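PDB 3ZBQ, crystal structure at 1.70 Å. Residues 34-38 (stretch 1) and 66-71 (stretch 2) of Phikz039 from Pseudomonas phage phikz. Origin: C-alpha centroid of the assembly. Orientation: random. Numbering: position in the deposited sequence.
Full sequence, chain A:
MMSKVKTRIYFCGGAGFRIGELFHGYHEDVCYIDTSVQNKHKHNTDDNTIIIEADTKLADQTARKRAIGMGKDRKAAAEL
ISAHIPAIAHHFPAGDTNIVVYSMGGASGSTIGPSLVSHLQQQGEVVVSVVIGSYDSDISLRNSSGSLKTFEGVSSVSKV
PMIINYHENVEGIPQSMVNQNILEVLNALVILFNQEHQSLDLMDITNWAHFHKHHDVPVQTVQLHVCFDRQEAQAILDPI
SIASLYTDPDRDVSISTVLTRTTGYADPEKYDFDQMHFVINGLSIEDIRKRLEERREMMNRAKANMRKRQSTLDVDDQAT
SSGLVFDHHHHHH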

# COMPACT_ATOMS: atom_id res chain seq x y z
N ASP A 34 2.34 9.06 10.97
CA ASP A 34 3.69 8.53 11.07
C ASP A 34 4.10 8.43 12.53
O ASP A 34 3.34 8.81 13.43
N THR A 35 5.30 7.91 12.76
CA THR A 35 5.88 7.81 14.10
C THR A 35 7.11 8.71 14.18
O THR A 35 7.98 8.54 15.04
N SER A 36 7.18 9.69 13.29
CA SER A 36 8.40 10.48 13.12
C SER A 36 8.05 11.92 12.73
O SER A 36 7.23 12.13 11.84
N VAL A 37 8.66 12.90 13.41
CA VAL A 37 8.45 14.30 13.04
C VAL A 37 9.39 14.71 11.91
O VAL A 37 9.14 15.68 11.20
N GLN A 38 10.47 13.95 11.74
CA GLN A 38 11.47 14.29 10.74
C GLN A 38 10.88 14.24 9.32
O GLN A 38 11.25 15.04 8.46
N ARG A 66 9.11 10.84 22.51
CA ARG A 66 9.62 11.37 21.25
C ARG A 66 9.03 10.68 20.02
O ARG A 66 8.33 9.67 20.12
N ALA A 67 9.33 11.24 18.85
CA ALA A 67 8.88 10.66 17.60
C ALA A 67 10.05 10.66 16.65
O ALA A 67 10.26 11.63 15.90
N ILE A 68 10.84 9.60 16.70
CA ILE A 68 12.05 9.53 15.89
C ILE A 68 12.04 8.32 14.96
O ILE A 68 13.09 7.83 14.56
N GLY A 69 10.85 7.85 14.61
CA GLY A 69 10.73 6.72 13.71
C GLY A 69 10.89 5.38 14.39
O GLY A 69 11.13 5.30 15.61
N MET A 70 10.78 4.32 13.61
CA MET A 70 10.90 2.97 14.13
C MET A 70 12.07 2.19 13.51
O MET A 70 12.29 1.03 13.84
N GLY A 71 12.81 2.85 12.62
CA GLY A 71 13.97 2.26 11.98
C GLY A 71 13.82 0.82 11.51
O GLY A 71 14.61 -0.04 11.87

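The contact between these two stretches of Phikz039 is a small, backbone-led one, in which a single beta bridge supplies the polar pairing and a few side chains, mostly short, pack around it. It illustrates a general principle: two irregular segments far apart in sequence can meet through a single bridge, with side-chain packing beside it. Only 254 Å² is buried, summed over both sides.

The bridge pairs Ser36 with Ile68. Two hydrogen bonds frame it, both donated by main-chain amides: Gly69 N to Thr35 O at 3.0 Å, and Val37 N to Ala67 O at 3.2 Å, the latter the straighter of the two. Between these donors and acceptors, Ser36 CA lies 3.5 Å from Ala67 O and makes a CA-H...O contact, so that this carbonyl receives both the amide of Val37 and the alpha hydrogen of Ser36.

Ala67 is the residue of the second stretch whose CA-to-CB bond points toward the first. Its methyl group meets Val37, with Ala67 CB 3.8 Å from Val37 CG1. Val37 has chi1 in the m well at -57°, and although its CA-to-CB bond runs sideways, CG1 is thereby carried to the alanine. This apolar touch sits next to the hydrogen bond between the same two residues, so one pair combines polar and apolar contact.

The CA-to-CB bond of Thr35, the residue with the largest area covered by the other stretch, also points sideways. In the p rotamer (chi1 58°), its OG1 lies 3.8 Å from Met70 CG, a packing contact; the hydroxyl finds its hydrogen bond elsewhere in the structure. Met70 adopts m for both chi1 and chi2, while chi3, at 122°, lies between wells. The amide of Thr35 is held from within its own stretch, donating to Asp34 OD1 over 2.6 Å. Asp34, t at chi1, thus braces the local backbone without touching the second stretch.

Ser36 packs through its beta carbon, CB being 3.6 Å from Gly69 N. With chi1 at 160° (t), its OG accepts a weak hydrogen bond from Gln38 N at 3.2 Å, a local link rather than a tie across the contact. On the other side of the bridge, Ile68 directs its CA-to-CB bond away from the first stretch; its p, t side chain comes no nearer than 5.7 Å, from Ile68 CB to Thr35 O, and the residue contributes mainly backbone.

Gly69 completes the example. A beta carbon here would point away from the first stretch, but at phi 82° and psi 180° it would be jammed against the carbonyl oxygen of Ile68, a local constraint that by itself calls for glycine. The backbone conformation thus explains the missing side chain; the amide of Gly69, separately, donates to Thr35 O.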

# COMPACT_ATOMS: atom_id res chain seq x y z
CB ASP A 34 4.67 9.44 10.33
CG ASP A 34 5.95 8.72 9.90
OD1 ASP A 34 6.21 7.59 10.38
OD2 ASP A 34 6.68 9.31 9.08
CB THR A 35 6.31 6.37 14.40
OG1 THR A 35 7.25 5.96 13.40
CG2 THR A 35 5.10 5.43 14.37
CB SER A 36 9.27 9.83 12.04
OG SER A 36 10.21 10.74 11.49
CB VAL A 37 8.60 15.26 14.24
CG1 VAL A 37 7.64 14.88 15.33
CG2 VAL A 37 10.03 15.24 14.77
CB GLN A 38 12.68 13.36 10.84
CG GLN A 38 13.89 13.90 10.12
CD GLN A 38 14.59 12.87 9.26
OE1 GLN A 38 14.20 11.70 9.23
NE2 GLN A 38 15.63 13.30 8.55
CB ARG A 66 11.15 11.26 21.20
CG ARG A 66 11.88 12.52 21.65
CD ARG A 66 13.41 12.37 21.54
NE ARG A 66 13.96 12.98 20.33
CZ ARG A 66 15.26 13.16 20.11
NH1 ARG A 66 16.14 12.78 21.03
NH2 ARG A 66 15.69 13.72 18.98
CB ALA A 67 7.72 11.45 17.02
CB ILE A 68 13.30 9.51 16.78
CG1 ILE A 68 13.17 8.42 17.85
CG2 ILE A 68 13.49 10.87 17.43
CD1 ILE A 68 14.50 8.14 18.63
CB MET A 70 9.57 2.22 13.94
CG MET A 70 8.48 2.70 14.88
SD MET A 70 8.69 2.10 16.56
CE MET A 70 8.77 3.66 17.44